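Local coordinates for monosaccharide ABC transporter substrate-binding protein, CUT2 family (Bradyrhizobium sp., PDB 4YHS) that probably binds a monosaccharide or related small solute in the periplasm and delivers it to a CUT2-family ABC importer, at residues I286-S298 with G324-A336. Residues are numbered along the deposited sequence; the frame is centred on the assembly and turned at random.
Sequences IKRGLIMAAPADS and GPKIFVVDSANIA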
# COMPACT_ATOMS: atom_id res chain seq x y z
N ILE A 286 15.26 -8.00 -3.71
CA ILE A 286 14.99 -8.27 -5.12
C ILE A 286 16.18 -7.85 -5.94
O ILE A 286 16.68 -8.61 -6.77
CB ILE A 286 13.67 -7.57 -5.61
CG1 ILE A 286 12.46 -8.17 -4.88
CG2 ILE A 286 13.49 -7.73 -7.15
CD1 ILE A 286 11.14 -7.45 -5.04
N LYS A 287 16.68 -6.64 -5.67
CA LYS A 287 17.86 -6.15 -6.34
C LYS A 287 19.05 -7.11 -6.22
O LYS A 287 19.73 -7.39 -7.19
CB LYS A 287 18.24 -4.77 -5.77
CG LYS A 287 17.60 -3.61 -6.49
CD LYS A 287 18.07 -2.29 -5.89
CE LYS A 287 18.72 -1.36 -6.91
NZ LYS A 287 20.04 -1.74 -7.47
N ARG A 288 19.25 -7.65 -5.02
CA ARG A 288 20.40 -8.49 -4.75
C ARG A 288 20.19 -9.97 -5.14
O ARG A 288 21.10 -10.79 -4.98
CB ARG A 288 20.76 -8.40 -3.27
CG ARG A 288 21.43 -7.13 -2.87
CD ARG A 288 21.45 -7.10 -1.38
NE ARG A 288 22.19 -5.97 -0.84
CZ ARG A 288 22.36 -5.75 0.46
NH1 ARG A 288 21.84 -6.59 1.35
NH2 ARG A 288 23.04 -4.69 0.87
N GLY A 289 19.01 -10.31 -5.65
CA GLY A 289 18.74 -11.67 -6.09
C GLY A 289 18.31 -12.63 -4.99
O GLY A 289 18.22 -13.82 -5.21
N LEU A 290 18.07 -12.10 -3.79
CA LEU A 290 17.80 -12.94 -2.61
C LEU A 290 16.30 -13.12 -2.36
O LEU A 290 15.87 -14.11 -1.73
CB LEU A 290 18.45 -12.33 -1.37
CG LEU A 290 19.98 -12.17 -1.38
CD1 LEU A 290 20.42 -11.58 -0.06
CD2 LEU A 290 20.67 -13.49 -1.59
N ILE A 291 15.52 -12.15 -2.82
CA ILE A 291 14.05 -12.25 -2.77
C ILE A 291 13.56 -12.21 -4.20
O ILE A 291 14.08 -11.42 -5.01
CB ILE A 291 13.41 -11.11 -1.94
CG1 ILE A 291 13.83 -11.22 -0.47
CG2 ILE A 291 11.92 -11.15 -2.09
CD1 ILE A 291 13.32 -10.17 0.43
N MSE A 292 12.61 -13.07 -4.57
CA MSE A 292 12.21 -13.17 -5.97
C MSE A 292 11.28 -12.05 -6.42
O MSE A 292 11.44 -11.50 -7.53
CB MSE A 292 11.51 -14.50 -6.25
CG MSE A 292 10.94 -14.58 -7.68
SE MSE A 292 10.26 -16.42 -7.96
CE MSE A 292 11.83 -17.12 -8.78
N ALA A 293 10.26 -11.75 -5.62
CA ALA A 293 9.20 -10.85 -6.08
C ALA A 293 8.31 -10.33 -4.96
O ALA A 293 8.17 -10.99 -3.92
CB ALA A 293 8.32 -11.56 -7.11
N ALA A 294 7.67 -9.19 -5.21
CA ALA A 294 6.63 -8.65 -4.34
C ALA A 294 5.82 -7.63 -5.15
O ALA A 294 6.37 -6.96 -6.01
CB ALA A 294 7.24 -7.97 -3.10
N PRO A 295 4.52 -7.48 -4.85
CA PRO A 295 3.72 -6.44 -5.50
C PRO A 295 4.03 -5.06 -4.93
O PRO A 295 4.41 -4.94 -3.76
CB PRO A 295 2.29 -6.82 -5.17
CG PRO A 295 2.38 -7.49 -3.85
CD PRO A 295 3.71 -8.26 -3.89
N ALA A 296 3.83 -4.03 -5.74
CA ALA A 296 3.95 -2.66 -5.26
C ALA A 296 2.60 -1.99 -5.39
O ALA A 296 1.97 -2.11 -6.44
CB ALA A 296 5.00 -1.92 -6.02
N ASP A 297 2.18 -1.28 -4.36
CA ASP A 297 0.92 -0.50 -4.42
C ASP A 297 1.17 0.96 -4.75
O ASP A 297 0.23 1.76 -4.79
CB ASP A 297 0.12 -0.61 -3.11
CG ASP A 297 0.71 0.18 -1.95
OD1 ASP A 297 1.90 0.53 -1.98
OD2 ASP A 297 -0.02 0.37 -0.97
N SER A 298 2.41 1.27 -5.08
CA SER A 298 2.77 2.64 -5.46
C SER A 298 2.22 3.63 -4.41
O SER A 298 1.46 4.56 -4.75
CB SER A 298 2.23 2.99 -6.85
OG SER A 298 2.84 2.23 -7.87
N GLY A 324 -7.15 3.65 -7.20
CA GLY A 324 -5.84 3.26 -6.71
C GLY A 324 -4.88 3.03 -7.85
O GLY A 324 -5.29 2.76 -8.98
N PRO A 325 -3.57 3.15 -7.58
CA PRO A 325 -2.61 2.70 -8.58
C PRO A 325 -2.86 1.23 -8.95
O PRO A 325 -3.31 0.46 -8.11
CB PRO A 325 -1.26 2.86 -7.87
CG PRO A 325 -1.49 3.90 -6.86
CD PRO A 325 -2.89 3.70 -6.39
N LYS A 326 -2.61 0.89 -10.19
CA LYS A 326 -2.70 -0.50 -10.62
C LYS A 326 -1.56 -1.28 -10.02
O LYS A 326 -0.38 -0.96 -10.21
CB LYS A 326 -2.68 -0.60 -12.14
CG LYS A 326 -2.76 -1.99 -12.69
CD LYS A 326 -4.20 -2.45 -12.72
CE LYS A 326 -4.36 -3.87 -13.27
NZ LYS A 326 -5.75 -4.35 -13.05
N ILE A 327 -1.90 -2.33 -9.30
CA ILE A 327 -0.88 -3.10 -8.62
C ILE A 327 -0.17 -4.00 -9.63
O ILE A 327 -0.81 -4.60 -10.50
CB ILE A 327 -1.50 -3.92 -7.49
CG1 ILE A 327 -1.99 -2.99 -6.39
CG2 ILE A 327 -0.49 -4.95 -6.94
CD1 ILE A 327 -3.06 -3.62 -5.50
N PHE A 328 1.16 -4.08 -9.51
CA PHE A 328 2.00 -4.89 -10.38
C PHE A 328 3.09 -5.53 -9.55
O PHE A 328 3.48 -5.00 -8.49
CB PHE A 328 2.62 -4.07 -11.53
CG PHE A 328 3.47 -2.91 -11.07
CD1 PHE A 328 2.89 -1.67 -10.83
CD2 PHE A 328 4.84 -3.03 -10.94
CE1 PHE A 328 3.66 -0.57 -10.43
CE2 PHE A 328 5.62 -1.95 -10.53
CZ PHE A 328 5.02 -0.72 -10.28
N VAL A 329 3.58 -6.67 -10.04
CA VAL A 329 4.56 -7.43 -9.28
C VAL A 329 5.95 -6.99 -9.75
O VAL A 329 6.23 -6.99 -10.94
CB VAL A 329 4.37 -8.94 -9.47
CG1 VAL A 329 5.50 -9.70 -8.84
CG2 VAL A 329 3.01 -9.38 -8.88
N VAL A 330 6.79 -6.65 -8.78
CA VAL A 330 8.17 -6.30 -9.04
C VAL A 330 9.11 -7.51 -8.85
O VAL A 330 9.06 -8.18 -7.80
CB VAL A 330 8.59 -5.17 -8.10
CG1 VAL A 330 10.06 -4.83 -8.27
CG2 VAL A 330 7.72 -3.95 -8.36
N ASP A 331 9.99 -7.72 -9.83
CA ASP A 331 10.98 -8.80 -9.76
C ASP A 331 12.25 -8.36 -10.47
O ASP A 331 12.37 -7.21 -10.84
CB ASP A 331 10.45 -10.10 -10.37
CG ASP A 331 10.12 -10.01 -11.84
OD1 ASP A 331 10.52 -9.04 -12.54
OD2 ASP A 331 9.47 -10.97 -12.31
N SER A 332 13.20 -9.28 -10.66
CA SER A 332 14.48 -8.86 -11.25
C SER A 332 14.30 -8.27 -12.63
O SER A 332 15.08 -7.40 -13.04
CB SER A 332 15.45 -10.04 -11.34
OG SER A 332 15.81 -10.47 -10.06
N ALA A 333 13.32 -8.77 -13.39
CA ALA A 333 13.16 -8.37 -14.79
C ALA A 333 12.56 -6.97 -14.97
O ALA A 333 12.71 -6.39 -16.05
CB ALA A 333 12.32 -9.40 -15.54
N ASN A 334 11.90 -6.40 -13.96
CA ASN A 334 11.35 -5.05 -14.14
C ASN A 334 11.75 -4.05 -13.06
O ASN A 334 11.42 -2.88 -13.16
CB ASN A 334 9.81 -5.08 -14.27
CG ASN A 334 9.10 -5.51 -13.00
OD1 ASN A 334 9.74 -5.84 -12.01
ND2 ASN A 334 7.76 -5.44 -13.00
N ILE A 335 12.48 -4.47 -12.03
CA ILE A 335 12.73 -3.55 -10.95
C ILE A 335 13.54 -2.32 -11.40
O ILE A 335 13.28 -1.20 -10.95
CB ILE A 335 13.44 -4.27 -9.73
CG1 ILE A 335 13.51 -3.31 -8.54
CG2 ILE A 335 14.80 -4.85 -10.11
CD1 ILE A 335 13.80 -4.03 -7.23
N ALA A 336 14.47 -2.51 -12.32
CA ALA A 336 15.29 -1.41 -12.82
C ALA A 336 14.50 -0.48 -13.78
O ALA A 336 14.96 0.60 -14.12
CB ALA A 336 16.55 -1.95 -13.49
O HOH W 1 17.83 -8.62 -9.36
O HOH W 2 13.42 -11.77 -9.30
O HOH W 3 1.02 0.12 -7.94
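Ala294 and Val330 exchange two backbone hydrogen bonds, Ala294 N to Val330 O (3.1 Å) and Val330 N to Ala294 O (2.8 Å), at the centre of the antiparallel strand pair 293-296 with 328-331. The pair continues the sheet edge at strand 272-275, and beyond it both chains cross to the other lobe, consistent with hinge segments of a type I periplasmic binding protein fold. A third bond, from Ala296 N to Phe328 O (2.9 Å), is nearly straight. Pro295, whose nitrogen has no hydrogen to give, suits the intervening non-hydrogen-bonded position opposite Val329; its CA lies 3.3 Å from Phe328 O in a CA-H...O contact. Where the strands part, a water links Ala296 O, Lys326 O and Ser298 OG, the last also bonded to Tyr29, while Asp297 turns its carboxylate to Tyr72 near a bound Bis-Tris molecule. Small alanines leave room on the faces: Ala293 CB meets Val329 CG1 under Tyr174 of helix 164-178, and Ala296 CB faces Val330 CG2 on the other. At the far end an amide suits Asn334: OD1 accepts from Asp331 N and ND2 gives to Val329 O. Ile286 packs against this turn, CG2 3.7 Å from Ile335 CD1.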